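Local coordinates for Card1 endonuclease domain-containing protein (PDB 1XMX), which is of uncertain function but carries a Card1-like endonuclease domain of the PDDEXK clan and may bind nucleic acid, at residues F91-G96 against I115-P120; D135-D140 against V299-L304. One frame throughout, in Å; residues are numbered along the deposited sequence.

Interaction 1. Residues F91-G96 against I115-P120; sequences FNASCG and IFVVEP
The F116 ring has N92 CA over one face, toward the rim, 3.9 Å from the ring centroid in a CH-pi contact. N92 CG stands anti to its backbone N, beside the carbonyl carbon (chi1 -178°), which sets it against CE1 and CZ of F116, 3.3 Å from CE1, with amide and ring planes inclined by 43°. W127 meets the F116 ring edge-to-face. On the other side of the sheet, A93 CA lies over one face of the F91 ring toward its rim, and F108 of helix 98-110 packs edge-to-face with that ring; F91 CD2 meets I115 CG2 obliquely at 3.8 Å. The two strands are parallel neighbours in a beta-alpha-beta unit (88-92, 98-110, 115-118) of a Rossmann-like domain. F116 bonds to both sides of N92: its N donates to F91 O at 2.9 Å, and its O accepts from A93 N. Past the last bridge the S94 hydroxyl stands in for a backbone acceptor. S94 OG accepts from V118 N at 2.8 Å in an almost straight bond (175°), and donates to N92 OD1 at 2.6 Å. The same OD1 takes S94 N at 2.8 Å, closing an Asx turn, while N92 ND2 donates to R16 O, so that both ends of this buried amide are bonded. A93 CB packs against V117 CG2 at 3.6 Å.

Interaction 2. Residues D135-D140 against V299-L304; sequences DTQVQD and VVNNKL. With FMT (formic acid), chain E.
N302 turns its CG anti to its own carbonyl carbon (chi1 -68°), which sets CG on the side of Q139 and D140; N301 instead has CG anti to its backbone N (chi1 -165°). N302 ND2 donates to Q139 O at 3.0 Å with an N-H...O angle of 171°. The acceptor lies in the plane of the N302 amide, whereas the donor stands well above the plane of the Q139 carbonyl. D140 OD1 is also near, 3.2 Å from N302 ND2, but the angle is too poor for a hydrogen bond; ND2 also donates to D123 OD2. The two asparagines form the corner of a type I' turn from V300 to K303, the tight connection of the beta hairpin between strands 288-300 and 303-310, within the Card1-like endonuclease family region. Both have positive phi, as this turn requires, and V300 and K303 are paired by K303 N to V300 O and V300 N to K303 O, each 2.9 Å. D140 OD1 approaches the turn backbone at N301 CA, 3.4 Å away, its carboxylate steeply inclined to the N301 amide, whose ND2 is bonded to A382 O. V138 CG1 comes within 3.7 Å of N302 ND2, the two side chains crossing at about a right angle. At the far end of segment 135-140, D135 N donates to O1 of a formic acid probably carried over from crystallisation, at 3.1 Å.

How the interactions relate
Interaction 1 lies inside the N-terminal Rossmann-like sheet, whereas interaction 2 joins the chain just beyond the last strand of that sheet, 136-137, to a hairpin of the endonuclease region. Their centres are about 14 Å apart, and they meet directly: P120 O is 3.4 Å from K303 CE, and V118 CG1 lies 4.1 Å from V138 CG2. D123, on the loop after segment 115-120, connects them as well, touching V118 and V138 and accepting from N302 ND2. In interaction 1 the F116 side chain is about 4 Å from a glycerol, probably from the crystallisation liquor, and that of A93 about 13 Å from a magnesium ion.

Interaction 1. Residues F91-G96 against I115-P120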
ATOM      1  N   PHE A  91       5.425 -24.195 -13.340  1.00 20.23           N
ATOM      2  CA  PHE A  91       6.312 -23.848 -12.263  1.00 18.32           C
ATOM      3  C   PHE A  91       6.483 -22.310 -12.300  1.00 17.00           C
ATOM      4  O   PHE A  91       6.965 -21.726 -13.288  1.00 14.66           O
ATOM      5  CB  PHE A  91       7.653 -24.584 -12.375  1.00 18.10           C
ATOM      6  CG  PHE A  91       8.692 -24.168 -11.300  1.00 20.84           C
ATOM      7  CD1 PHE A  91       8.307 -23.920  -9.967  1.00 20.84           C
ATOM      8  CD2 PHE A  91      10.048 -24.064 -11.631  1.00 20.09           C
ATOM      9  CE1 PHE A  91       9.286 -23.542  -8.993  1.00 22.13           C
ATOM     10  CE2 PHE A  91      10.997 -23.714 -10.702  1.00 20.89           C
ATOM     11  CZ  PHE A  91      10.627 -23.460  -9.361  1.00 21.19           C
ATOM     12  N   ASN A  92       6.019 -21.691 -11.235  1.00 13.79           N
ATOM     13  CA  ASN A  92       6.233 -20.292 -11.004  1.00 16.29           C
ATOM     14  C   ASN A  92       7.566 -20.133 -10.234  1.00 17.43           C
ATOM     15  O   ASN A  92       7.655 -20.441  -9.040  1.00 16.97           O
ATOM     16  CB  ASN A  92       5.092 -19.722 -10.175  1.00 16.29           C
ATOM     17  CG  ASN A  92       5.230 -18.196  -9.935  1.00 18.61           C
ATOM     18  OD1 ASN A  92       6.359 -17.633  -9.990  1.00 18.32           O
ATOM     19  ND2 ASN A  92       4.097 -17.531  -9.628  1.00 16.03           N
ATOM     20  N   ALA A  93       8.586 -19.706 -10.949  1.00 15.19           N
ATOM     21  CA  ALA A  93       9.917 -19.550 -10.426  1.00 17.37           C
ATOM     22  C   ALA A  93      10.184 -18.120  -9.952  1.00 16.98           C
ATOM     23  O   ALA A  93      11.346 -17.707  -9.894  1.00 18.70           O
ATOM     24  CB  ALA A  93      10.937 -19.900 -11.553  1.00 15.22           C
ATOM     25  N   SER A  94       9.138 -17.366  -9.636  1.00 17.14           N
ATOM     26  CA  SER A  94       9.292 -15.969  -9.221  1.00 17.01           C
ATOM     27  C   SER A  94       9.981 -15.809  -7.828  1.00 18.09           C
ATOM     28  O   SER A  94      10.606 -14.764  -7.543  1.00 17.97           O
ATOM     29  CB  SER A  94       7.915 -15.266  -9.176  1.00 16.11           C
ATOM     30  OG  SER A  94       7.286 -15.301 -10.447  1.00 15.04           O
ATOM     31  N   CYS A  95       9.815 -16.796  -6.960  1.00 16.69           N
ATOM     32  CA  CYS A  95      10.184 -16.626  -5.576  1.00 18.88           C
ATOM     33  C   CYS A  95      11.057 -17.784  -5.093  1.00 19.64           C
ATOM     34  O   CYS A  95      11.111 -18.837  -5.717  1.00 20.42           O
ATOM     35  CB  CYS A  95       8.925 -16.556  -4.706  1.00 19.64           C
ATOM     36  SG  CYS A  95       7.839 -15.185  -5.131  1.00 23.02           S
ATOM     37  N   GLY A  96      11.730 -17.581  -3.974  1.00 19.93           N
ATOM     38  CA  GLY A  96      12.425 -18.660  -3.279  1.00 17.26           C
ATOM     39  C   GLY A  96      13.920 -18.441  -3.256  1.00 16.98           C
ATOM     40  O   GLY A  96      14.520 -17.891  -4.210  1.00 19.08           O
ATOM     41  N   ILE A 115       7.709 -23.219 -17.338  1.00 18.19           N
ATOM     42  CA  ILE A 115       8.301 -22.483 -16.217  1.00 15.41           C
ATOM     43  C   ILE A 115       8.261 -20.998 -16.535  1.00 14.95           C
ATOM     44  O   ILE A 115       8.669 -20.597 -17.624  1.00 16.16           O
ATOM     45  CB  ILE A 115       9.805 -22.894 -15.961  1.00 15.42           C
ATOM     46  CG1 ILE A 115       9.938 -24.404 -15.617  1.00 14.03           C
ATOM     47  CG2 ILE A 115      10.359 -22.064 -14.799  1.00 11.81           C
ATOM     48  CD1 ILE A 115      11.331 -24.991 -15.884  1.00 14.56           C
ATOM     49  N   PHE A 116       7.785 -20.184 -15.603  1.00 14.94           N
ATOM     50  CA  PHE A 116       7.713 -18.752 -15.830  1.00 14.73           C
ATOM     51  C   PHE A 116       8.164 -18.016 -14.592  1.00 15.81           C
ATOM     52  O   PHE A 116       8.207 -18.607 -13.495  1.00 17.10           O
ATOM     53  CB  PHE A 116       6.283 -18.331 -16.197  1.00 15.02           C
ATOM     54  CG  PHE A 116       5.295 -18.448 -15.048  1.00 17.08           C
ATOM     55  CD1 PHE A 116       5.204 -17.441 -14.074  1.00 18.29           C
ATOM     56  CD2 PHE A 116       4.468 -19.543 -14.932  1.00 17.21           C
ATOM     57  CE1 PHE A 116       4.303 -17.506 -13.031  1.00 17.40           C
ATOM     58  CE2 PHE A 116       3.547 -19.618 -13.884  1.00 18.12           C
ATOM     59  CZ  PHE A 116       3.440 -18.584 -12.942  1.00 16.21           C
ATOM     60  N   VAL A 117       8.495 -16.726 -14.780  1.00 16.53           N
ATOM     61  CA  VAL A 117       8.871 -15.780 -13.734  1.00 15.59           C
ATOM     62  C   VAL A 117       8.151 -14.459 -13.967  1.00 15.43           C
ATOM     63  O   VAL A 117       8.072 -13.992 -15.088  1.00 13.66           O
ATOM     64  CB  VAL A 117      10.389 -15.502 -13.699  1.00 16.97           C
ATOM     65  CG1 VAL A 117      10.692 -14.368 -12.727  1.00 15.05           C
ATOM     66  CG2 VAL A 117      11.177 -16.746 -13.212  1.00 16.80           C
ATOM     67  N   VAL A 118       7.601 -13.890 -12.898  1.00 16.42           N
ATOM     68  CA  VAL A 118       7.129 -12.477 -12.879  1.00 15.76           C
ATOM     69  C   VAL A 118       8.287 -11.568 -12.489  1.00 16.63           C
ATOM     70  O   VAL A 118       8.796 -11.595 -11.369  1.00 16.24           O
ATOM     71  CB  VAL A 118       6.057 -12.289 -11.840  1.00 13.65           C
ATOM     72  CG1 VAL A 118       5.497 -10.820 -11.914  1.00 15.69           C
ATOM     73  CG2 VAL A 118       4.950 -13.348 -12.029  1.00 12.65           C
ATOM     74  N   GLU A 119       8.740 -10.797 -13.452  1.00 18.69           N
ATOM     75  CA  GLU A 119       9.792  -9.888 -13.194  1.00 20.72           C
ATOM     76  C   GLU A 119       9.202  -8.806 -12.242  1.00 20.74           C
ATOM     77  O   GLU A 119       8.140  -8.223 -12.516  1.00 21.17           O
ATOM     78  CB  GLU A 119      10.289  -9.335 -14.540  1.00 20.06           C
ATOM     79  CG  GLU A 119      11.651  -8.676 -14.432  1.00 21.68           C
ATOM     80  CD  GLU A 119      11.607  -7.236 -13.933  1.00 20.97           C
ATOM     81  OE1 GLU A 119      10.900  -6.440 -14.607  1.00 21.01           O
ATOM     82  OE2 GLU A 119      12.379  -6.881 -12.971  1.00 18.39           O
ATOM     83  N   PRO A 120       9.840  -8.593 -11.087  1.00 19.42           N
ATOM     84  CA  PRO A 120       9.129  -7.824 -10.078  1.00 20.31           C
ATOM     85  C   PRO A 120       9.008  -6.331 -10.477  1.00 21.69           C
ATOM     86  O   PRO A 120       8.060  -5.665 -10.077  1.00 24.09           O
ATOM     87  CB  PRO A 120      10.011  -8.010  -8.800  1.00 19.77           C
ATOM     88  CG  PRO A 120      11.457  -8.251  -9.368  1.00 16.97           C
ATOM     89  CD  PRO A 120      11.176  -9.055 -10.638  1.00 17.38           C
TER

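Interaction 2. Residues D135-D140 against V299-L304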
ATOM      1  N   ASP A 135       4.860 -13.660 -23.286  1.00 23.31           N
ATOM      2  CA  ASP A 135       4.876 -12.976 -21.990  1.00 22.86           C
ATOM      3  C   ASP A 135       3.675 -12.060 -21.950  1.00 21.72           C
ATOM      4  O   ASP A 135       3.282 -11.497 -22.973  1.00 19.16           O
ATOM      5  CB  ASP A 135       6.162 -12.144 -21.791  1.00 22.96           C
ATOM      6  CG  ASP A 135       7.429 -12.962 -21.977  1.00 24.40           C
ATOM      7  OD1 ASP A 135       7.346 -14.201 -22.122  1.00 24.93           O
ATOM      8  OD2 ASP A 135       8.522 -12.365 -22.005  1.00 24.37           O
ATOM      9  N   THR A 136       3.107 -11.898 -20.767  1.00 19.46           N
ATOM     10  CA  THR A 136       1.967 -11.004 -20.610  1.00 20.16           C
ATOM     11  C   THR A 136       2.197 -10.164 -19.349  1.00 18.65           C
ATOM     12  O   THR A 136       3.006 -10.510 -18.473  1.00 20.33           O
ATOM     13  CB  THR A 136       0.632 -11.802 -20.479  1.00 19.75           C
ATOM     14  OG1 THR A 136       0.746 -12.735 -19.421  1.00 20.66           O
ATOM     15  CG2 THR A 136       0.356 -12.625 -21.714  1.00 20.83           C
ATOM     16  N   GLN A 137       1.457  -9.082 -19.236  1.00 17.04           N
ATOM     17  CA  GLN A 137       1.579  -8.212 -18.085  1.00 15.89           C
ATOM     18  C   GLN A 137       0.601  -8.804 -17.052  1.00 15.65           C
ATOM     19  O   GLN A 137      -0.532  -9.030 -17.345  1.00 16.82           O
ATOM     20  CB  GLN A 137       1.195  -6.791 -18.534  1.00 15.74           C
ATOM     21  CG  GLN A 137       0.892  -5.794 -17.452  1.00 16.55           C
ATOM     22  CD  GLN A 137       2.043  -5.641 -16.467  1.00 13.30           C
ATOM     23  OE1 GLN A 137       1.832  -5.650 -15.258  1.00 17.35           O
ATOM     24  NE2 GLN A 137       3.256  -5.467 -16.994  1.00 12.56           N
ATOM     25  N   VAL A 138       1.036  -9.118 -15.847  1.00 15.90           N
ATOM     26  CA  VAL A 138       0.092  -9.671 -14.867  1.00 14.92           C
ATOM     27  C   VAL A 138      -1.017  -8.695 -14.523  1.00 16.97           C
ATOM     28  O   VAL A 138      -0.750  -7.522 -14.316  1.00 17.59           O
ATOM     29  CB  VAL A 138       0.824 -10.079 -13.604  1.00 16.59           C
ATOM     30  CG1 VAL A 138      -0.187 -10.623 -12.554  1.00 12.09           C
ATOM     31  CG2 VAL A 138       1.920 -11.157 -13.980  1.00 11.68           C
ATOM     32  N   GLN A 139      -2.274  -9.152 -14.471  1.00 16.35           N
ATOM     33  CA  GLN A 139      -3.353  -8.197 -14.213  1.00 16.94           C
ATOM     34  C   GLN A 139      -3.195  -7.710 -12.785  1.00 17.66           C
ATOM     35  O   GLN A 139      -2.516  -8.367 -11.987  1.00 18.05           O
ATOM     36  CB  GLN A 139      -4.714  -8.872 -14.371  1.00 16.83           C
ATOM     37  CG  GLN A 139      -4.991  -9.280 -15.806  1.00 17.18           C
ATOM     38  CD  GLN A 139      -6.377  -9.822 -15.977  1.00 17.93           C
ATOM     39  OE1 GLN A 139      -7.025 -10.206 -15.014  1.00 18.71           O
ATOM     40  NE2 GLN A 139      -6.860  -9.811 -17.203  1.00 17.41           N
ATOM     41  N   ASP A 140      -3.903  -6.627 -12.453  1.00 16.15           N
ATOM     42  CA  ASP A 140      -3.792  -5.919 -11.198  1.00 16.30           C
ATOM     43  C   ASP A 140      -5.055  -6.148 -10.392  1.00 17.31           C
ATOM     44  O   ASP A 140      -6.017  -5.423 -10.537  1.00 16.44           O
ATOM     45  CB  ASP A 140      -3.592  -4.426 -11.503  1.00 15.90           C
ATOM     46  CG  ASP A 140      -2.274  -4.168 -12.256  1.00 15.34           C
ATOM     47  OD1 ASP A 140      -1.353  -4.901 -11.911  1.00 14.58           O
ATOM     48  OD2 ASP A 140      -2.176  -3.300 -13.180  1.00 13.33           O
ATOM     49  N   VAL A 299      -2.602   0.009  -3.939  1.00 19.61           N
ATOM     50  CA  VAL A 299      -1.784  -0.971  -4.659  1.00 16.12           C
ATOM     51  C   VAL A 299      -1.799  -0.498  -6.123  1.00 18.13           C
ATOM     52  O   VAL A 299      -2.880  -0.190  -6.686  1.00 17.01           O
ATOM     53  CB  VAL A 299      -2.326  -2.450  -4.521  1.00 15.77           C
ATOM     54  CG1 VAL A 299      -1.405  -3.448  -5.273  1.00 13.15           C
ATOM     55  CG2 VAL A 299      -2.419  -2.867  -3.063  1.00 13.73           C
ATOM     56  N   VAL A 300      -0.619  -0.508  -6.752  1.00 15.86           N
ATOM     57  CA  VAL A 300      -0.464  -0.080  -8.116  1.00 14.73           C
ATOM     58  C   VAL A 300       0.485  -1.039  -8.791  1.00 16.03           C
ATOM     59  O   VAL A 300       1.571  -1.235  -8.301  1.00 14.80           O
ATOM     60  CB  VAL A 300       0.200   1.316  -8.193  1.00 15.76           C
ATOM     61  CG1 VAL A 300       0.230   1.814  -9.621  1.00 12.17           C
ATOM     62  CG2 VAL A 300      -0.525   2.311  -7.183  1.00 17.18           C
ATOM     63  N   ASN A 301       0.073  -1.604  -9.937  1.00 14.64           N
ATOM     64  CA  ASN A 301       0.844  -2.599 -10.627  1.00 16.70           C
ATOM     65  C   ASN A 301       1.297  -3.687  -9.658  1.00 15.83           C
ATOM     66  O   ASN A 301       2.474  -4.102  -9.680  1.00 14.92           O
ATOM     67  CB  ASN A 301       2.014  -2.011 -11.422  1.00 17.30           C
ATOM     68  CG  ASN A 301       2.573  -3.039 -12.439  1.00 16.05           C
ATOM     69  OD1 ASN A 301       1.838  -3.852 -12.939  1.00 19.96           O
ATOM     70  ND2 ASN A 301       3.850  -2.977 -12.727  1.00 13.73           N
ATOM     71  N   ASN A 302       0.356  -4.123  -8.815  1.00 14.54           N
ATOM     72  CA  ASN A 302       0.593  -5.174  -7.846  1.00 14.25           C
ATOM     73  C   ASN A 302       1.683  -4.858  -6.793  1.00 16.65           C
ATOM     74  O   ASN A 302       2.135  -5.780  -6.118  1.00 12.87           O
ATOM     75  CB  ASN A 302       0.894  -6.516  -8.533  1.00 13.60           C
ATOM     76  CG  ASN A 302      -0.300  -7.072  -9.267  1.00 12.99           C
ATOM     77  OD1 ASN A 302      -1.418  -7.129  -8.729  1.00 13.68           O
ATOM     78  ND2 ASN A 302      -0.086  -7.473 -10.526  1.00 12.71           N
ATOM     79  N   LYS A 303       2.107  -3.576  -6.686  1.00 16.96           N
ATOM     80  CA  LYS A 303       3.046  -3.102  -5.649  1.00 15.32           C
ATOM     81  C   LYS A 303       2.327  -2.175  -4.613  1.00 16.39           C
ATOM     82  O   LYS A 303       1.619  -1.210  -4.999  1.00 12.13           O
ATOM     83  CB  LYS A 303       4.152  -2.314  -6.302  1.00 15.08           C
ATOM     84  CG  LYS A 303       4.808  -2.998  -7.420  1.00 15.54           C
ATOM     85  CD  LYS A 303       5.817  -2.111  -8.131  1.00 15.34           C
ATOM     86  CE  LYS A 303       6.243  -2.831  -9.386  1.00 17.55           C
ATOM     87  NZ  LYS A 303       7.237  -2.063 -10.087  1.00 19.36           N
ATOM     88  N   LEU A 304       2.530  -2.439  -3.315  1.00 17.20           N
ATOM     89  CA  LEU A 304       1.896  -1.603  -2.241  1.00 16.52           C
ATOM     90  C   LEU A 304       2.534  -0.235  -2.248  1.00 16.39           C
ATOM     91  O   LEU A 304       3.763  -0.134  -2.239  1.00 17.22           O
ATOM     92  CB  LEU A 304       2.086  -2.236  -0.863  1.00 14.88           C
ATOM     93  CG  LEU A 304       1.388  -1.520   0.301  1.00 16.64           C
ATOM     94  CD1 LEU A 304      -0.172  -1.698   0.243  1.00 14.78           C
ATOM     95  CD2 LEU A 304       1.966  -1.967   1.625  1.00 13.46           C
TER
HETATM   96  C   FMT E 403       6.280 -12.756 -26.148  1.00 44.66           C
HETATM   97  O1  FMT E 403       7.133 -13.268 -25.375  1.00 42.32           O
HETATM   98  O2  FMT E 403       6.091 -13.007 -27.362  1.00 44.67           O